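Local coordinates for protein transketolase (Campylobacter jejuni, PDB 3L84) that belongs to the transketolase family, thiamine diphosphate-dependent enzymes built as homodimers, each chain carrying two cofactor-binding-type domains and a C-terminal domain, at residues G206-S211 with K228-P233; R390-A395 with L421-R426; D442-G447 with D613-F618; G516-K521 with S558-E563. One frame throughout, in Å; residues are numbered along the deposited sequence.

Contact 1: residues G206-S211 with K228-P233; sequences GFEVLS and KKSTKP
P233 sets its CB over the centre of the F207 ring, a CH-pi contact in which P233 CB lies 3.8 Å from the F207 ring centroid and 12° off the ring normal. F207 CG lies anti to its own carbonyl carbon (chi1 -77°), and the two side chains cross at about a right angle. The carbonyl of P233 serves the partner backbone twice: E208 N donates to P233 O over 2.9 Å, and F207 CA makes a CA-H...O contact with P233 O at 3.2 Å.

E208 makes a second, side-chain link. With CG anti to the backbone N (chi1 178°) and the chain extended beyond it, OE1 comes within 2.7 Å of S230 OG. The hydroxyl proton of S230 can go to this carboxylate or to K232 O, 3.0 Å from S230 OG; the geometry leaves both acceptors possible. A water donates to E208 OE1 at 3.0 Å and accepts from T231 N at 3.1 Å, tying the same oxygen to the loop backbone. The aliphatic part of K232 lies against the backbone of G206 and E208, its CB 3.5 Å from G206 O.

G206 is the C-prime residue of the Schellman motif that ends helix 198-204. Strands 208-213 and 234-239, linked through helix 217-228, run parallel side by side as a beta-alpha-beta crossover; this contact lies where both strands begin, beside F175 of strand 175-181, with C164 and A167 of helix 158-169 packed against F207.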
loop_
_atom_site.group_PDB
_atom_site.type_symbol
_atom_site.label_atom_id
_atom_site.label_comp_id
_atom_site.label_asym_id
_atom_site.label_seq_id
_atom_site.Cartn_x
_atom_site.Cartn_y
_atom_site.Cartn_z
ATOM N N GLY A 206 9.614 -20.935 -10.496
ATOM C CA GLY A 206 10.670 -21.812 -10.039
ATOM C C GLY A 206 10.352 -22.728 -8.884
ATOM O O GLY A 206 11.277 -23.188 -8.224
ATOM N N PHE A 207 9.073 -23.022 -8.673
ATOM C CA PHE A 207 8.666 -23.966 -7.643
ATOM C C PHE A 207 8.455 -25.382 -8.202
ATOM O O PHE A 207 8.103 -25.582 -9.378
ATOM C CB PHE A 207 7.319 -23.563 -7.027
ATOM C CG PHE A 207 7.385 -22.419 -6.022
ATOM C CD1 PHE A 207 7.794 -21.151 -6.394
ATOM C CD2 PHE A 207 6.942 -22.597 -4.714
ATOM C CE1 PHE A 207 7.829 -20.114 -5.462
ATOM C CE2 PHE A 207 6.945 -21.581 -3.804
ATOM C CZ PHE A 207 7.390 -20.335 -4.170
ATOM N N GLU A 208 8.639 -26.364 -7.325
ATOM C CA GLU A 208 8.074 -27.702 -7.526
ATOM C C GLU A 208 6.671 -27.725 -6.943
ATOM O O GLU A 208 6.474 -27.233 -5.819
ATOM C CB GLU A 208 8.915 -28.769 -6.833
ATOM C CG GLU A 208 8.318 -30.193 -6.976
ATOM C CD GLU A 208 9.208 -31.319 -6.479
ATOM O OE1 GLU A 208 10.223 -31.101 -5.786
ATOM O OE2 GLU A 208 8.866 -32.490 -6.782
ATOM N N VAL A 209 5.708 -28.289 -7.669
ATOM C CA VAL A 209 4.314 -28.250 -7.273
ATOM C C VAL A 209 3.719 -29.650 -7.103
ATOM O O VAL A 209 3.756 -30.448 -8.041
ATOM C CB VAL A 209 3.464 -27.438 -8.264
ATOM C CG1 VAL A 209 1.998 -27.451 -7.783
ATOM C CG2 VAL A 209 4.013 -25.998 -8.424
ATOM N N LEU A 210 3.196 -29.933 -5.916
ATOM C CA LEU A 210 2.540 -31.206 -5.598
ATOM C C LEU A 210 1.072 -30.925 -5.358
ATOM O O LEU A 210 0.730 -29.866 -4.836
ATOM C CB LEU A 210 3.181 -31.814 -4.330
ATOM C CG LEU A 210 4.704 -31.983 -4.427
ATOM C CD1 LEU A 210 5.347 -32.461 -3.087
ATOM C CD2 LEU A 210 5.077 -32.888 -5.547
ATOM N N SER A 211 0.193 -31.857 -5.704
ATOM C CA SER A 211 -1.243 -31.707 -5.565
ATOM C C SER A 211 -1.812 -32.912 -4.853
ATOM O O SER A 211 -1.622 -34.059 -5.337
ATOM C CB SER A 211 -1.892 -31.592 -6.940
ATOM O OG SER A 211 -1.437 -30.398 -7.590
ATOM N N LYS A 228 10.263 -32.047 1.369
ATOM C CA LYS A 228 11.482 -31.889 2.161
ATOM C C LYS A 228 12.759 -32.197 1.394
ATOM O O LYS A 228 13.831 -31.715 1.777
ATOM C CB LYS A 228 11.370 -32.711 3.453
ATOM C CG LYS A 228 10.358 -32.101 4.404
ATOM C CD LYS A 228 9.869 -32.983 5.485
ATOM C CE LYS A 228 10.916 -33.387 6.462
ATOM N NZ LYS A 228 10.522 -34.675 7.229
ATOM N N LYS A 229 12.642 -32.959 0.314
ATOM C CA LYS A 229 13.789 -33.331 -0.540
ATOM C C LYS A 229 13.883 -32.497 -1.797
ATOM O O LYS A 229 14.763 -32.722 -2.615
ATOM C CB LYS A 229 13.753 -34.820 -0.946
ATOM C CG LYS A 229 13.769 -35.755 0.199
ATOM C CD LYS A 229 13.931 -37.164 -0.282
ATOM C CE LYS A 229 12.740 -37.664 -1.064
ATOM N NZ LYS A 229 12.802 -39.155 -1.175
ATOM N N SER A 230 12.988 -31.522 -1.951
ATOM C CA SER A 230 12.928 -30.726 -3.182
ATOM C C SER A 230 14.220 -29.913 -3.350
ATOM O O SER A 230 14.833 -29.465 -2.365
ATOM C CB SER A 230 11.701 -29.805 -3.170
ATOM O OG SER A 230 11.562 -29.168 -4.425
ATOM N N THR A 231 14.627 -29.716 -4.593
ATOM C CA THR A 231 15.713 -28.758 -4.872
ATOM C C THR A 231 15.176 -27.348 -5.231
ATOM O O THR A 231 15.940 -26.492 -5.607
ATOM C CB THR A 231 16.599 -29.243 -5.967
ATOM O OG1 THR A 231 15.795 -29.375 -7.138
ATOM C CG2 THR A 231 17.267 -30.588 -5.558
ATOM N N LYS A 232 13.861 -27.155 -5.083
ATOM C CA LYS A 232 13.171 -25.915 -5.365
ATOM C C LYS A 232 12.324 -25.547 -4.161
ATOM O O LYS A 232 11.998 -26.396 -3.338
ATOM C CB LYS A 232 12.247 -26.111 -6.573
ATOM C CG LYS A 232 12.972 -26.345 -7.864
ATOM C CD LYS A 232 11.982 -26.552 -9.003
ATOM C CE LYS A 232 12.665 -26.851 -10.336
ATOM N NZ LYS A 232 12.054 -28.044 -10.952
ATOM N N PRO A 233 11.931 -24.268 -4.053
ATOM C CA PRO A 233 10.790 -23.985 -3.165
ATOM C C PRO A 233 9.637 -24.864 -3.607
ATOM O O PRO A 233 9.508 -25.124 -4.814
ATOM C CB PRO A 233 10.524 -22.473 -3.372
ATOM C CG PRO A 233 11.133 -22.161 -4.723
ATOM C CD PRO A 233 12.327 -23.073 -4.817
HETATM O O HOH W 1 13.042 -31.364 -6.629
#

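Contact 2: residues R390-A395 with L421-R426; sequences REHAMA and LKPAAR
L421 enters helix 391-404 as a knob in a hole, its side chain set among E391, H392, M394 and A395. L421 CB comes within 3.4 Å of E391 O, and CD2 meets the methyl CE of selenomethionine M394 at 3.8 Å. M394 reaches it by starting with CG anti to the backbone N and then bending at chi3 (69°), which brings CE round to the leucine.

One turn further on, A395 and A424 meet methyl to methyl, CB to CB at 3.6 Å, and A395 CB is 3.8 Å from L421 CB. These small residues suit helices whose axes approach to 7.9 Å while running nearly parallel, 13° apart.

H392 leans over the flank of the second helix with CG anti to its backbone N (chi1 -161°). The H392 and P423 side chains cross at about a right angle, H392 CE1 touching P423 CB at 3.6 Å, while A424 N lies at the imidazole edge, 3.8 Å from CE1. The helix is kinked here: P423 has no N-H to give, and A424 N makes a weak bond to L421 O. On the flank turned from this contact, K422 and R426 form salt bridges with E457 of the second subunit.

No hydrogen bond joins the two segments, so the cohesion is that of apolar fit between helices of the pyrimidine binding domain. H392 ND1 is buried here with no polar partner in the model, so at this nitrogen the contact is one of packing alone.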
loop_
_atom_site.group_PDB
_atom_site.type_symbol
_atom_site.label_atom_id
_atom_site.label_comp_id
_atom_site.label_asym_id
_atom_site.label_seq_id
_atom_site.Cartn_x
_atom_site.Cartn_y
_atom_site.Cartn_z
ATOM N N ARG A 390 9.616 -4.365 -5.797
ATOM C CA ARG A 390 8.758 -5.153 -4.930
ATOM C C ARG A 390 8.752 -4.567 -3.531
ATOM O O ARG A 390 9.201 -5.171 -2.556
ATOM C CB ARG A 390 9.251 -6.617 -4.858
ATOM C CG ARG A 390 9.321 -7.365 -6.171
ATOM C CD ARG A 390 9.788 -8.779 -5.917
ATOM N NE ARG A 390 10.003 -9.565 -7.126
ATOM C CZ ARG A 390 11.172 -9.751 -7.718
ATOM N NH1 ARG A 390 12.291 -9.221 -7.272
ATOM N NH2 ARG A 390 11.217 -10.545 -8.781
ATOM N N GLU A 391 8.300 -3.350 -3.407
ATOM C CA GLU A 391 8.394 -2.661 -2.126
ATOM C C GLU A 391 7.696 -3.426 -1.020
ATOM O O GLU A 391 8.203 -3.534 0.098
ATOM C CB GLU A 391 7.830 -1.233 -2.185
ATOM C CG GLU A 391 8.550 -0.270 -3.091
ATOM C CD GLU A 391 8.065 -0.319 -4.523
ATOM O OE1 GLU A 391 7.135 -1.107 -4.865
ATOM O OE2 GLU A 391 8.609 0.468 -5.337
ATOM N N HIS A 392 6.502 -3.907 -1.314
ATOM C CA HIS A 392 5.681 -4.518 -0.266
ATOM C C HIS A 392 6.304 -5.814 0.224
ATOM O O HIS A 392 6.489 -6.011 1.429
ATOM C CB HIS A 392 4.278 -4.702 -0.780
ATOM C CG HIS A 392 3.203 -4.892 0.223
ATOM N ND1 HIS A 392 3.307 -4.768 1.589
ATOM C CD2 HIS A 392 1.899 -5.148 -0.049
ATOM C CE1 HIS A 392 2.090 -4.960 2.119
ATOM N NE2 HIS A 392 1.248 -5.216 1.153
ATOM N N ALA A 393 6.642 -6.718 -0.688
ATOM C CA ALA A 393 7.313 -7.957 -0.297
ATOM C C ALA A 393 8.640 -7.648 0.391
ATOM O O ALA A 393 9.008 -8.354 1.323
ATOM C CB ALA A 393 7.507 -8.875 -1.509
HETATM N N MSE A 394 9.377 -6.643 -0.065
HETATM C CA MSE A 394 10.629 -6.294 0.621
HETATM C C MSE A 394 10.406 -6.062 2.102
HETATM O O MSE A 394 11.117 -6.607 2.978
HETATM C CB MSE A 394 11.249 -5.032 0.002
HETATM C CG MSE A 394 12.389 -4.457 0.806
HETATM SE SE MSE A 394 13.200 -2.902 -0.032
HETATM C CE MSE A 394 11.694 -1.654 0.181
ATOM N N ALA A 395 9.428 -5.222 2.416
ATOM C CA ALA A 395 9.189 -4.929 3.837
ATOM C C ALA A 395 8.724 -6.164 4.617
ATOM O O ALA A 395 9.151 -6.360 5.754
ATOM C CB ALA A 395 8.173 -3.777 3.958
ATOM N N LEU A 421 4.453 -0.151 0.696
ATOM C CA LEU A 421 4.875 -1.080 1.760
ATOM C C LEU A 421 4.241 -0.820 3.123
ATOM O O LEU A 421 4.519 -1.549 4.102
ATOM C CB LEU A 421 6.412 -1.202 1.854
ATOM C CG LEU A 421 7.193 0.091 2.111
ATOM C CD1 LEU A 421 6.971 0.689 3.510
ATOM C CD2 LEU A 421 8.694 -0.180 1.891
ATOM N N LYS A 422 3.396 0.213 3.236
ATOM C CA LYS A 422 2.829 0.632 4.521
ATOM C C LYS A 422 2.163 -0.518 5.297
ATOM O O LYS A 422 2.346 -0.586 6.504
ATOM C CB LYS A 422 1.889 1.813 4.297
ATOM C CG LYS A 422 1.071 2.287 5.513
ATOM C CD LYS A 422 1.885 2.834 6.646
ATOM C CE LYS A 422 0.993 3.244 7.823
ATOM N NZ LYS A 422 0.444 2.023 8.504
ATOM N N PRO A 423 1.425 -1.431 4.652
ATOM C CA PRO A 423 0.771 -2.475 5.485
ATOM C C PRO A 423 1.773 -3.345 6.212
ATOM O O PRO A 423 1.535 -3.790 7.333
ATOM C CB PRO A 423 -0.041 -3.290 4.462
ATOM C CG PRO A 423 -0.282 -2.356 3.362
ATOM C CD PRO A 423 0.971 -1.491 3.249
ATOM N N ALA A 424 2.925 -3.622 5.599
ATOM C CA ALA A 424 3.986 -4.396 6.222
ATOM C C ALA A 424 4.749 -3.571 7.242
ATOM O O ALA A 424 5.147 -4.087 8.278
ATOM C CB ALA A 424 4.952 -4.951 5.137
ATOM N N ALA A 425 4.955 -2.273 6.987
ATOM C CA ALA A 425 5.519 -1.411 8.015
ATOM C C ALA A 425 4.668 -1.441 9.277
ATOM O O ALA A 425 5.176 -1.423 10.396
ATOM C CB ALA A 425 5.709 0.026 7.496
ATOM N N ARG A 426 3.352 -1.486 9.106
ATOM C CA ARG A 426 2.467 -1.526 10.234
ATOM C C ARG A 426 2.668 -2.791 11.051
ATOM O O ARG A 426 2.580 -2.725 12.284
ATOM C CB ARG A 426 1.025 -1.432 9.754
ATOM C CG ARG A 426 0.077 -0.998 10.833
ATOM C CD ARG A 426 -1.394 -0.910 10.332
ATOM N NE ARG A 426 -2.208 -0.133 11.258
ATOM C CZ ARG A 426 -3.067 -0.628 12.137
ATOM N NH1 ARG A 426 -3.278 -1.921 12.230
ATOM N NH2 ARG A 426 -3.734 0.212 12.912
#

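Contact 3: residues D442-G447 with D613-F618; sequences DSIGVG and DVFERF
I444 of the pyrimidine binding domain packs against V614 and F615 of helix 611-617 and F618 just beyond it, in the C-terminal domain. I444 begins a short 3-10 segment, preceded by an ST turn at S443, and the contact joins the two domains without a hydrogen bond between the segments.

The one purely aliphatic contact is that of I444 CB with V614 CG1, at 3.6 Å. I602 covers I444 from a loop, and L94 of the second subunit packs on V614.

Aliphatic-to-aromatic contacts follow from the shape of the isoleucine. With CG1 between the backbone N and the carbonyl carbon (chi1 48°) and CD1 anti to CA (chi2 161°), I444 crosses all three partners obliquely; CD1 lies 3.6 Å from F615 CD1 and 3.8 Å from F618 CB. F615 also reaches the turn backbone. F615 CE2 comes to 3.4 Å from G445 CA, an approach helped by the absence of a side chain on that glycine, and CZ lies 3.8 Å from S443 OG. Within residues 613-618, R617 NH1 stands above the rim of the F618 ring, while R617 NH2 is held in a salt bridge by E607.

The turn has its own polar bond where it receives the F615 ring: G445 N donates to S443 OG over 2.9 Å, with an N-H...O angle of 161°.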
loop_
_atom_site.group_PDB
_atom_site.type_symbol
_atom_site.label_atom_id
_atom_site.label_comp_id
_atom_site.label_asym_id
_atom_site.label_seq_id
_atom_site.Cartn_x
_atom_site.Cartn_y
_atom_site.Cartn_z
ATOM N N ASP A 442 12.430 13.026 -0.252
ATOM C CA ASP A 442 11.343 13.251 0.727
ATOM C C ASP A 442 10.351 14.350 0.446
ATOM O O ASP A 442 9.423 14.485 1.230
ATOM C CB ASP A 442 11.938 13.521 2.117
ATOM C CG ASP A 442 12.610 14.877 2.252
ATOM O OD1 ASP A 442 13.253 15.328 1.301
ATOM O OD2 ASP A 442 12.556 15.435 3.378
ATOM N N SER A 443 10.490 15.111 -0.625
ATOM C CA SER A 443 9.647 16.281 -0.782
ATOM C C SER A 443 9.572 16.730 -2.229
ATOM O O SER A 443 10.130 16.117 -3.132
ATOM C CB SER A 443 10.161 17.441 0.079
ATOM O OG SER A 443 11.287 18.034 -0.551
ATOM N N ILE A 444 8.893 17.852 -2.440
ATOM C CA ILE A 444 8.881 18.568 -3.731
ATOM C C ILE A 444 10.281 18.893 -4.223
ATOM O O ILE A 444 10.434 19.182 -5.409
ATOM C CB ILE A 444 8.060 19.882 -3.649
ATOM C CG1 ILE A 444 8.417 20.745 -2.413
ATOM C CG2 ILE A 444 6.565 19.562 -3.635
ATOM C CD1 ILE A 444 7.972 22.236 -2.530
ATOM N N GLY A 445 11.304 18.822 -3.369
ATOM C CA GLY A 445 12.688 18.969 -3.800
ATOM C C GLY A 445 13.128 17.923 -4.812
ATOM O O GLY A 445 14.150 18.096 -5.499
ATOM N N VAL A 446 12.363 16.844 -4.947
ATOM C CA VAL A 446 12.524 15.906 -6.059
ATOM C C VAL A 446 12.575 16.605 -7.425
ATOM O O VAL A 446 13.345 16.225 -8.318
ATOM C CB VAL A 446 11.377 14.866 -5.987
ATOM C CG1 VAL A 446 11.173 14.141 -7.327
ATOM C CG2 VAL A 446 11.689 13.865 -4.891
ATOM N N GLY A 447 11.748 17.622 -7.610
ATOM C CA GLY A 447 11.792 18.439 -8.816
ATOM C C GLY A 447 11.068 17.839 -9.998
ATOM O O GLY A 447 9.867 17.645 -9.984
ATOM N N ASP A 613 12.682 26.068 -8.595
ATOM C CA ASP A 613 11.437 26.659 -9.097
ATOM C C ASP A 613 10.217 26.144 -8.309
ATOM O O ASP A 613 9.321 26.908 -7.960
ATOM C CB ASP A 613 11.224 26.328 -10.569
ATOM C CG ASP A 613 12.243 26.966 -11.508
ATOM O OD1 ASP A 613 13.016 27.856 -11.053
ATOM O OD2 ASP A 613 12.225 26.560 -12.718
ATOM N N VAL A 614 10.241 24.851 -7.975
ATOM C CA VAL A 614 9.139 24.229 -7.262
ATOM C C VAL A 614 9.113 24.757 -5.810
ATOM O O VAL A 614 8.059 25.093 -5.296
ATOM C CB VAL A 614 9.189 22.686 -7.357
ATOM C CG1 VAL A 614 8.051 22.047 -6.569
ATOM C CG2 VAL A 614 9.101 22.291 -8.813
ATOM N N PHE A 615 10.262 24.838 -5.145
ATOM C CA PHE A 615 10.243 25.370 -3.793
ATOM C C PHE A 615 9.725 26.808 -3.764
ATOM O O PHE A 615 8.967 27.149 -2.874
ATOM C CB PHE A 615 11.635 25.274 -3.134
ATOM C CG PHE A 615 11.939 23.950 -2.467
ATOM C CD1 PHE A 615 11.186 23.498 -1.408
ATOM C CD2 PHE A 615 13.011 23.191 -2.883
ATOM C CE1 PHE A 615 11.501 22.277 -0.784
ATOM C CE2 PHE A 615 13.303 21.969 -2.247
ATOM C CZ PHE A 615 12.566 21.550 -1.216
ATOM N N GLU A 616 10.102 27.614 -4.748
ATOM C CA GLU A 616 9.645 29.014 -4.791
ATOM C C GLU A 616 8.132 29.044 -5.010
ATOM O O GLU A 616 7.403 29.792 -4.344
ATOM C CB GLU A 616 10.376 29.798 -5.896
ATOM C CG GLU A 616 10.010 31.255 -5.972
ATOM C CD GLU A 616 10.405 32.048 -4.751
ATOM O OE1 GLU A 616 11.446 31.762 -4.102
ATOM O OE2 GLU A 616 9.694 33.036 -4.459
ATOM N N ARG A 617 7.647 28.223 -5.939
ATOM C CA ARG A 617 6.223 28.133 -6.227
ATOM C C ARG A 617 5.403 27.852 -4.961
ATOM O O ARG A 617 4.318 28.406 -4.788
ATOM C CB ARG A 617 6.041 27.018 -7.281
ATOM C CG ARG A 617 4.646 26.456 -7.403
ATOM C CD ARG A 617 3.669 27.406 -8.045
ATOM N NE ARG A 617 2.525 26.564 -8.408
ATOM C CZ ARG A 617 1.599 26.125 -7.560
ATOM N NH1 ARG A 617 1.556 26.535 -6.308
ATOM N NH2 ARG A 617 0.712 25.257 -8.002
ATOM N N PHE A 618 5.918 26.978 -4.106
ATOM C CA PHE A 618 5.204 26.577 -2.912
ATOM C C PHE A 618 5.522 27.428 -1.688
ATOM O O PHE A 618 5.028 27.153 -0.586
ATOM C CB PHE A 618 5.404 25.051 -2.686
ATOM C CG PHE A 618 4.563 24.247 -3.627
ATOM C CD1 PHE A 618 3.206 24.140 -3.416
ATOM C CD2 PHE A 618 5.097 23.687 -4.764
ATOM C CE1 PHE A 618 2.431 23.472 -4.344
ATOM C CE2 PHE A 618 4.336 22.998 -5.685
ATOM C CZ PHE A 618 3.017 22.866 -5.465
#

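Contact 4: residues G516-K521 with S558-E563; sequences GAYLLK and SMPCFE
The Y518 ring carries S558 CB over one face, 3.9 Å from Y518 CE2, while P560 CD approaches the same ring obliquely at 4.1 Å from CE2. Within 558-563, the methyl CE of selenomethionine M559 lies in plane at the edge of the F562 ring, which also meets F595 edge-to-face. Y518 gets its ring over the serine with CG between the backbone N and the carbonyl carbon (chi1 65°), and L520 CD1 adds to the cover at 3.7 Å from S558 CB.

In the backbone, Y518 and S558 form an antiparallel hydrogen-bonded pair: Y518 N donates to S558 O over 2.9 Å and S558 N to Y518 O over 3.0 Å. Past it, C561 N donates almost straight (169°) to a lone pair of G516 O over 3.0 Å, and P560 CD also crowds that oxygen at 3.1 Å. On the other side of the pair, L520 and K521 both face V556, a classic beta bulge.

Both hydroxyls, Y518 OH and S558 OG, are hydrogen-bonded to E478 OE2. The backbone bonds thus join the edge strand to its neighbour, while the shared carboxylate probably steadies the polar ends of both side chains.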
loop_
_atom_site.group_PDB
_atom_site.type_symbol
_atom_site.label_atom_id
_atom_site.label_comp_id
_atom_site.label_asym_id
_atom_site.label_seq_id
_atom_site.Cartn_x
_atom_site.Cartn_y
_atom_site.Cartn_z
ATOM N N GLY A 516 13.770 14.913 20.446
ATOM C CA GLY A 516 12.865 15.050 19.301
ATOM C C GLY A 516 12.880 16.414 18.643
ATOM O O GLY A 516 12.891 16.515 17.425
ATOM N N ALA A 517 12.825 17.439 19.461
ATOM C CA ALA A 517 13.013 18.819 19.007
ATOM C C ALA A 517 13.977 19.480 19.956
ATOM O O ALA A 517 14.014 19.116 21.146
ATOM C CB ALA A 517 11.681 19.588 18.979
ATOM N N TYR A 518 14.761 20.447 19.472
ATOM C CA TYR A 518 15.719 21.160 20.325
ATOM C C TYR A 518 15.935 22.558 19.763
ATOM O O TYR A 518 15.567 22.841 18.608
ATOM C CB TYR A 518 17.039 20.369 20.433
ATOM C CG TYR A 518 17.801 20.236 19.148
ATOM C CD1 TYR A 518 18.835 21.097 18.860
ATOM C CD2 TYR A 518 17.520 19.234 18.229
ATOM C CE1 TYR A 518 19.542 21.005 17.667
ATOM C CE2 TYR A 518 18.220 19.142 17.061
ATOM C CZ TYR A 518 19.255 20.002 16.786
ATOM O OH TYR A 518 19.997 19.931 15.634
ATOM N N LEU A 519 16.544 23.418 20.568
ATOM C CA LEU A 519 16.792 24.798 20.134
ATOM C C LEU A 519 18.114 24.942 19.376
ATOM O O LEU A 519 19.154 24.528 19.873
ATOM C CB LEU A 519 16.798 25.754 21.340
ATOM C CG LEU A 519 15.441 26.139 21.915
ATOM C CD1 LEU A 519 15.610 26.780 23.267
ATOM C CD2 LEU A 519 14.709 27.088 20.950
ATOM N N LEU A 520 18.059 25.545 18.187
ATOM C CA LEU A 520 19.237 25.989 17.418
ATOM C C LEU A 520 19.534 27.458 17.679
ATOM O O LEU A 520 20.660 27.913 17.478
ATOM C CB LEU A 520 19.013 25.836 15.893
ATOM C CG LEU A 520 19.014 24.422 15.428
ATOM C CD1 LEU A 520 18.561 24.372 13.988
ATOM C CD2 LEU A 520 20.407 23.814 15.567
ATOM N N LYS A 521 18.509 28.221 18.054
ATOM C CA LYS A 521 18.652 29.658 18.305
ATOM C C LYS A 521 17.673 29.992 19.382
ATOM O O LYS A 521 16.517 29.550 19.327
ATOM C CB LYS A 521 18.369 30.475 17.033
ATOM C CG LYS A 521 18.500 31.973 17.173
ATOM C CD LYS A 521 18.209 32.612 15.822
ATOM C CE LYS A 521 18.159 34.113 15.850
ATOM N NZ LYS A 521 18.342 34.600 14.446
ATOM N N SER A 558 14.754 22.923 15.747
ATOM C CA SER A 558 14.843 21.795 14.831
ATOM C C SER A 558 14.118 20.598 15.441
ATOM O O SER A 558 14.340 20.275 16.621
ATOM C CB SER A 558 16.292 21.444 14.526
ATOM O OG SER A 558 16.338 20.333 13.612
HETATM N N MSE A 559 13.231 19.986 14.676
HETATM C CA MSE A 559 12.439 18.857 15.138
HETATM C C MSE A 559 12.682 17.647 14.244
HETATM O O MSE A 559 11.832 17.272 13.409
HETATM C CB MSE A 559 10.954 19.224 15.159
HETATM C CG MSE A 559 10.058 18.160 15.832
HETATM SE SE MSE A 559 8.180 18.425 15.617
HETATM C CE MSE A 559 8.159 18.154 13.705
ATOM N N PRO A 560 13.800 16.960 14.445
ATOM C CA PRO A 560 14.061 15.760 13.681
ATOM C C PRO A 560 13.100 14.627 13.975
ATOM O O PRO A 560 12.993 13.732 13.143
ATOM C CB PRO A 560 15.512 15.421 14.065
ATOM C CG PRO A 560 15.713 16.072 15.387
ATOM C CD PRO A 560 14.957 17.359 15.278
ATOM N N CYS A 561 12.438 14.597 15.134
ATOM C CA CYS A 561 11.507 13.508 15.419
ATOM C C CYS A 561 10.315 13.988 16.248
ATOM O O CYS A 561 10.406 14.186 17.454
ATOM C CB CYS A 561 12.231 12.339 16.072
ATOM S SG CYS A 561 11.132 10.923 16.326
ATOM N N PHE A 562 9.171 14.123 15.597
ATOM C CA PHE A 562 7.894 14.539 16.242
ATOM C C PHE A 562 7.524 13.605 17.396
ATOM O O PHE A 562 7.151 14.083 18.484
ATOM C CB PHE A 562 6.812 14.561 15.148
ATOM C CG PHE A 562 5.448 15.059 15.565
ATOM C CD1 PHE A 562 5.050 16.343 15.268
ATOM C CD2 PHE A 562 4.554 14.233 16.158
ATOM C CE1 PHE A 562 3.770 16.785 15.603
ATOM C CE2 PHE A 562 3.266 14.697 16.509
ATOM C CZ PHE A 562 2.916 15.972 16.247
ATOM N N GLU A 563 7.630 12.298 17.189
ATOM C CA GLU A 563 7.205 11.334 18.207
ATOM C C GLU A 563 8.020 11.460 19.488
ATOM O O GLU A 563 7.483 11.348 20.588
ATOM C CB GLU A 563 7.292 9.911 17.676
ATOM C CG GLU A 563 6.393 9.679 16.490
ATOM C CD GLU A 563 7.045 9.833 15.108
ATOM O OE1 GLU A 563 8.084 10.529 14.965
ATOM O OE2 GLU A 563 6.564 9.149 14.177
#

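In the fold
From the N terminus, contact 1 closes first, joining the starts of two neighbouring strands around helix 217-228 in the thiamine diphosphate binding domain. Contact 2 follows in series, its centre about 26 Å from that of contact 1, and pairs two helices of the pyrimidine binding domain, with strand 408-414 on the path between them. Contact 3 then spans the longest loop, 165 intervening residues, and ties the pyrimidine binding domain to the C-terminal domain. Contact 4 opens and closes within that span, joining the edge strand of the C-terminal sheet to its neighbour, about 23 Å from contact 3 between centres. No two contacts cross. Contacts 2, 3 and, through F562, 4 also reach the second subunit.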